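Local atomic coordinates of protein design 2L4HC2_11 (Synthetic construct, PDB entry 5J2L), a protein that forms a designed homodimer of two helical hairpins, probably a four-helix bundle whose pairing specificity is mediated by designed hydrogen-bond networks. Residues Glu13-Arg16 / Glu17-Gln21; Ser64-Leu67 / Arg68-Ile71. One frame throughout, in Å; residues are numbered along the deposited sequence.

In the fold
Each contact is a local i to i+4 (or i+3) arrangement within one long helix: contact 1 lies on helix 7-41 and contact 2 on helix 46-80, the two helices that follow each other in the chain and make up the hairpin. Their centres are about 11 Å apart, and contact 1 closes before contact 2 opens. The two meet directly: Glu17 CG comes within 3.5 Å of Ile70 CD1, and Leu18 CD2 within 3.9 Å of Leu67 CD2. Both also reach the second subunit, where Gln15, Asp19 and Gln21 of one copy face Glu75, Arg68 and Ser64 of the other, so polar groups of both helices help to join the dimer.

Contact 1. Residues Glu13-Arg16 / Glu17-Gln21; sequences EAQR and ELDKQ
Within helix 7-41, one turn of alpha-helix carries a side-chain bond between Gln15 and Asp19, four residues apart. Gln15 NE2 donates to Asp19 OD1 at 2.7 Å with an N-H...O angle of 142°. The acceptor lies in the plane of the Gln15 amide, whereas NE2 approaches OD1 from above the carboxylate, 45° out of its plane. Gln15 reaches it by bending at chi2 (61°), with CG anti to the backbone N. This is an i to i+4 side-chain bond along a helix of the helical hairpin, and the same two residues are also joined by the backbone bond from Asp19 N to Gln15 O, 2.9 Å. Gln15 NE2 also bonds Glu75 of the second subunit, and Asp19 OD1 bridges to Arg68 of that subunit, so the pair faces the dimer interface. A leucine in place of Asp19 would probably leave Gln15 NE2 without this acceptor and strip Arg68 of the second subunit of its carboxylate mate. One turn on, Gln21 NE2 donates to Glu17 OE2 at 2.8 Å, nearly in line with the C-O bond, while Gln21 OE1 accepts from Gln63. Leu18, with CG 3.3 Å from Ala14 O, packs on Leu67 and Ile70 of helix 46-80.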
ATOM      1  N   GLU A  13      19.363  -1.369  10.851  1.00 25.94           N
ATOM      2  CA  GLU A  13      18.832  -2.173   9.759  1.00 26.31           C
ATOM      3  C   GLU A  13      17.381  -1.778   9.439  1.00 23.06           C
ATOM      4  O   GLU A  13      17.037  -1.549   8.281  1.00 22.55           O
ATOM      5  CB  GLU A  13      18.888  -3.658  10.093  1.00 34.14           C
ATOM      6  CG  GLU A  13      18.341  -4.556   8.997  1.00 42.01           C
ATOM      7  CD  GLU A  13      18.343  -6.014   9.382  1.00 57.72           C
ATOM      8  OE1 GLU A  13      18.572  -6.293  10.531  1.00 55.82           O
ATOM      9  OE2 GLU A  13      18.123  -6.847   8.533  1.00 62.27           O
ATOM     10  N   ALA A  14      16.544  -1.728  10.467  1.00 25.38           N
ATOM     11  CA  ALA A  14      15.131  -1.386  10.287  1.00 21.13           C
ATOM     12  C   ALA A  14      14.980   0.019   9.724  1.00 27.55           C
ATOM     13  O   ALA A  14      14.151   0.237   8.842  1.00 30.22           O
ATOM     14  CB  ALA A  14      14.383  -1.527  11.594  1.00 24.61           C
ATOM     15  N   GLN A  15      15.770   0.965  10.227  1.00 20.53           N
ATOM     16  CA  GLN A  15      15.696   2.321   9.723  1.00 23.12           C
ATOM     17  C   GLN A  15      16.101   2.386   8.269  1.00 31.64           C
ATOM     18  O   GLN A  15      15.486   3.120   7.497  1.00 25.66           O
ATOM     19  CB  GLN A  15      16.536   3.298  10.544  1.00 24.52           C
ATOM     20  CG  GLN A  15      16.456   4.734  10.001  1.00 33.09           C
ATOM     21  CD  GLN A  15      15.041   5.329  10.020  1.00 46.44           C
ATOM     22  OE1 GLN A  15      14.368   5.336  11.059  1.00 44.39           O
ATOM     23  NE2 GLN A  15      14.588   5.831   8.866  1.00 33.77           N
ATOM     24  N   ARG A  16      17.126   1.627   7.885  1.00 26.93           N
ATOM     25  CA  ARG A  16      17.519   1.615   6.491  1.00 29.27           C
ATOM     26  C   ARG A  16      16.367   1.085   5.654  1.00 26.58           C
ATOM     27  O   ARG A  16      16.031   1.649   4.607  1.00 27.27           O
ATOM     28  CB  ARG A  16      18.780   0.802   6.281  1.00 26.88           C
ATOM     29  CG  ARG A  16      20.015   1.436   6.885  1.00 26.32           C
ATOM     30  CD  ARG A  16      21.256   0.709   6.529  1.00 35.03           C
ATOM     31  NE  ARG A  16      22.389   1.197   7.300  1.00 53.10           N
ATOM     32  CZ  ARG A  16      22.898   0.570   8.381  1.00 42.04           C
ATOM     33  NH1 ARG A  16      22.371  -0.566   8.780  1.00 39.48           N
ATOM     34  NH2 ARG A  16      23.926   1.083   9.036  1.00 48.36           N
ATOM     35  N   GLU A  17      15.719   0.031   6.147  1.00 24.58           N
ATOM     36  CA  GLU A  17      14.591  -0.532   5.417  1.00 28.83           C
ATOM     37  C   GLU A  17      13.412   0.450   5.330  1.00 31.21           C
ATOM     38  O   GLU A  17      12.716   0.484   4.310  1.00 25.54           O
ATOM     39  CB  GLU A  17      14.139  -1.846   6.013  1.00 27.81           C
ATOM     40  CG  GLU A  17      12.988  -2.464   5.231  1.00 34.33           C
ATOM     41  CD  GLU A  17      13.373  -2.859   3.829  1.00 46.54           C
ATOM     42  OE1 GLU A  17      14.480  -3.309   3.646  1.00 51.00           O
ATOM     43  OE2 GLU A  17      12.569  -2.700   2.935  1.00 40.39           O
ATOM     44  N   LEU A  18      13.180   1.219   6.397  1.00 25.69           N
ATOM     45  CA  LEU A  18      12.104   2.206   6.409  1.00 25.66           C
ATOM     46  C   LEU A  18      12.388   3.342   5.420  1.00 23.89           C
ATOM     47  O   LEU A  18      11.465   3.836   4.773  1.00 26.18           O
ATOM     48  CB  LEU A  18      11.872   2.731   7.824  1.00 22.56           C
ATOM     49  CG  LEU A  18      11.248   1.718   8.780  1.00 22.71           C
ATOM     50  CD1 LEU A  18      11.232   2.282  10.185  1.00 31.85           C
ATOM     51  CD2 LEU A  18       9.827   1.392   8.324  1.00 19.09           C
ATOM     52  N   ASP A  19      13.660   3.716   5.273  1.00 26.92           N
ATOM     53  CA  ASP A  19      14.054   4.730   4.297  1.00 28.08           C
ATOM     54  C   ASP A  19      13.650   4.258   2.907  1.00 31.37           C
ATOM     55  O   ASP A  19      13.051   5.005   2.128  1.00 32.48           O
ATOM     56  CB  ASP A  19      15.561   5.000   4.346  1.00 26.83           C
ATOM     57  CG  ASP A  19      16.027   5.746   5.590  1.00 46.48           C
ATOM     58  OD1 ASP A  19      15.211   6.330   6.266  1.00 51.66           O
ATOM     59  OD2 ASP A  19      17.207   5.725   5.852  1.00 50.60           O
ATOM     60  N   LYS A  20      13.976   3.002   2.611  1.00 28.74           N
ATOM     61  CA  LYS A  20      13.606   2.409   1.338  1.00 25.34           C
ATOM     62  C   LYS A  20      12.103   2.434   1.142  1.00 31.74           C
ATOM     63  O   LYS A  20      11.620   2.778   0.061  1.00 25.69           O
ATOM     64  CB  LYS A  20      14.119   0.973   1.206  1.00 27.71           C
ATOM     65  CG  LYS A  20      13.746   0.342  -0.132  1.00 50.20           C
ATOM     66  CD  LYS A  20      14.365  -1.033  -0.321  1.00 54.06           C
ATOM     67  CE  LYS A  20      14.104  -1.556  -1.735  1.00 59.40           C
ATOM     68  NZ  LYS A  20      12.687  -1.972  -1.947  1.00 53.51           N
ATOM     69  N   GLN A  21      11.369   2.051   2.187  1.00 25.20           N
ATOM     70  CA  GLN A  21       9.923   1.993   2.094  1.00 26.92           C
ATOM     71  C   GLN A  21       9.349   3.360   1.817  1.00 23.72           C
ATOM     72  O   GLN A  21       8.401   3.468   1.043  1.00 24.81           O
ATOM     73  CB  GLN A  21       9.300   1.396   3.355  1.00 28.28           C
ATOM     74  CG  GLN A  21       9.620  -0.071   3.549  1.00 24.79           C
ATOM     75  CD  GLN A  21       9.245  -0.885   2.321  1.00 31.51           C
ATOM     76  OE1 GLN A  21       8.259  -0.588   1.634  1.00 41.44           O
ATOM     77  NE2 GLN A  21      10.036  -1.911   2.025  1.00 31.97           N
TER

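Contact 2. Residues Ser64-Leu67 / Arg68-Ile71; sequences SEKL and REII
The Arg68 guanidinium and the Glu65 carboxylate lie side by side and point the same way, their planes 20° apart. At the edge of the guanidinium, in its plane, sits a water that accepts from Arg68 NE at 2.9 Å. Glu65 OE2 approaches the group obliquely, and its salt bridge to Arg68 NE is long at 4.0 Å. The water bridges the two groups, donating to Glu65 OE2 at 3.0 Å, and also bonds Ser64 OG at 2.7 Å, tying three side chains of adjacent turns together. Arg68 turns its NE toward this water through a bend at chi3 (-62°) after an extended start. Its NH2 has a stronger partner, Asp19 of the second subunit, and Ser64 OG likewise bonds Gln21 of that subunit, so these groups belong to a polar network across the dimer interface.

Lys66 and Glu69, three residues apart, form a second salt bridge. Lys66 NZ meets Glu69 OE1 at 2.9 Å on the syn side, 15° out of the carboxylate plane. The lysine bends at chi2, which also brings its CD to 3.3 Å from Glu69 OE1. On the buried side of the turn, Leu67 CD2 touches Ile70 CD1 at 4.1 Å. All four backbone N-H groups of 68-71 bond i to i+4. On helix 46-80, Leu67 and Ile70 pack against Leu18 of helix 7-41, while Leu67 also meets Leu67 of the second subunit and Ile71 meets its Gln15.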
ATOM      1  N   SER A  64       3.545  -3.913   2.532  1.00 22.01           N
ATOM      2  CA  SER A  64       2.841  -4.341   3.709  1.00 23.13           C
ATOM      3  C   SER A  64       3.581  -5.489   4.404  1.00 22.59           C
ATOM      4  O   SER A  64       3.803  -5.440   5.613  1.00 23.54           O
ATOM      5  CB  SER A  64       1.435  -4.726   3.310  1.00 22.23           C
ATOM      6  OG  SER A  64       0.696  -5.168   4.400  1.00 27.56           O
ATOM      7  N   GLU A  65       3.984  -6.494   3.629  1.00 25.19           N
ATOM      8  CA  GLU A  65       4.691  -7.638   4.206  1.00 29.40           C
ATOM      9  C   GLU A  65       6.037  -7.226   4.778  1.00 28.84           C
ATOM     10  O   GLU A  65       6.418  -7.705   5.847  1.00 31.77           O
ATOM     11  CB  GLU A  65       4.841  -8.747   3.184  1.00 28.56           C
ATOM     12  CG  GLU A  65       3.514  -9.405   2.827  1.00 44.18           C
ATOM     13  CD  GLU A  65       2.827 -10.007   4.032  1.00 58.89           C
ATOM     14  OE1 GLU A  65       3.482 -10.685   4.792  1.00 60.52           O
ATOM     15  OE2 GLU A  65       1.647  -9.782   4.197  1.00 53.25           O
ATOM     16  N   LYS A  66       6.732  -6.294   4.126  1.00 26.52           N
ATOM     17  CA  LYS A  66       7.993  -5.833   4.681  1.00 24.04           C
ATOM     18  C   LYS A  66       7.788  -5.074   5.969  1.00 28.37           C
ATOM     19  O   LYS A  66       8.575  -5.222   6.904  1.00 25.77           O
ATOM     20  CB  LYS A  66       8.788  -5.002   3.673  1.00 30.05           C
ATOM     21  CG  LYS A  66       9.464  -5.863   2.622  1.00 41.29           C
ATOM     22  CD  LYS A  66      10.546  -6.702   3.300  1.00 49.28           C
ATOM     23  CE  LYS A  66      11.178  -7.727   2.368  1.00 61.99           C
ATOM     24  NZ  LYS A  66      12.163  -8.586   3.101  1.00 62.53           N
ATOM     25  N   LEU A  67       6.716  -4.295   6.050  1.00 23.76           N
ATOM     26  CA  LEU A  67       6.475  -3.566   7.281  1.00 25.94           C
ATOM     27  C   LEU A  67       6.142  -4.540   8.400  1.00 27.13           C
ATOM     28  O   LEU A  67       6.525  -4.315   9.546  1.00 23.40           O
ATOM     29  CB  LEU A  67       5.354  -2.532   7.107  1.00 23.81           C
ATOM     30  CG  LEU A  67       5.692  -1.383   6.169  1.00 22.06           C
ATOM     31  CD1 LEU A  67       4.496  -0.440   6.066  1.00 25.35           C
ATOM     32  CD2 LEU A  67       6.950  -0.694   6.667  1.00 20.31           C
ATOM     33  N   ARG A  68       5.443  -5.627   8.055  1.00 24.60           N
ATOM     34  CA  ARG A  68       5.088  -6.647   9.026  1.00 30.54           C
ATOM     35  C   ARG A  68       6.359  -7.234   9.634  1.00 30.08           C
ATOM     36  O   ARG A  68       6.443  -7.420  10.850  1.00 26.42           O
ATOM     37  CB  ARG A  68       4.208  -7.710   8.381  1.00 30.50           C
ATOM     38  CG  ARG A  68       3.670  -8.798   9.297  1.00 37.01           C
ATOM     39  CD  ARG A  68       2.712  -9.690   8.569  1.00 32.97           C
ATOM     40  NE  ARG A  68       1.551  -8.926   8.097  1.00 36.75           N
ATOM     41  CZ  ARG A  68       0.480  -8.577   8.855  1.00 41.99           C
ATOM     42  NH1 ARG A  68       0.383  -8.961  10.106  1.00 45.93           N
ATOM     43  NH2 ARG A  68      -0.499  -7.829   8.369  1.00 36.49           N
ATOM     44  N   GLU A  69       7.353  -7.482   8.773  1.00 30.73           N
ATOM     45  CA  GLU A  69       8.651  -8.013   9.187  1.00 30.55           C
ATOM     46  C   GLU A  69       9.378  -7.066  10.141  1.00 33.32           C
ATOM     47  O   GLU A  69       9.901  -7.499  11.171  1.00 31.07           O
ATOM     48  CB  GLU A  69       9.528  -8.307   7.957  1.00 30.85           C
ATOM     49  CG  GLU A  69       9.055  -9.496   7.128  1.00 40.14           C
ATOM     50  CD  GLU A  69       9.848  -9.745   5.854  1.00 51.81           C
ATOM     51  OE1 GLU A  69      10.821  -9.065   5.608  1.00 49.51           O
ATOM     52  OE2 GLU A  69       9.464 -10.627   5.119  1.00 55.42           O
ATOM     53  N   ILE A  70       9.377  -5.775   9.800  1.00 23.69           N
ATOM     54  CA  ILE A  70      10.006  -4.761  10.620  1.00 26.09           C
ATOM     55  C   ILE A  70       9.351  -4.736  11.973  1.00 28.64           C
ATOM     56  O   ILE A  70      10.036  -4.724  12.992  1.00 27.31           O
ATOM     57  CB  ILE A  70       9.938  -3.367   9.946  1.00 23.98           C
ATOM     58  CG1 ILE A  70      10.827  -3.351   8.702  1.00 27.84           C
ATOM     59  CG2 ILE A  70      10.339  -2.274  10.934  1.00 24.67           C
ATOM     60  CD1 ILE A  70      10.611  -2.147   7.817  1.00 29.21           C
ATOM     61  N   ILE A  71       8.028  -4.748  11.986  1.00 27.12           N
ATOM     62  CA  ILE A  71       7.306  -4.731  13.242  1.00 25.93           C
ATOM     63  C   ILE A  71       7.680  -5.919  14.113  1.00 24.80           C
ATOM     64  O   ILE A  71       7.913  -5.746  15.308  1.00 29.40           O
ATOM     65  CB  ILE A  71       5.793  -4.661  13.011  1.00 26.89           C
ATOM     66  CG1 ILE A  71       5.445  -3.272  12.436  1.00 26.18           C
ATOM     67  CG2 ILE A  71       5.053  -4.948  14.307  1.00 35.19           C
ATOM     68  CD1 ILE A  71       4.039  -3.166  11.901  1.00 27.91           C
TER
HETATM   69  O   HOH W   1       0.766  -7.417   5.808  1.00 32.61           O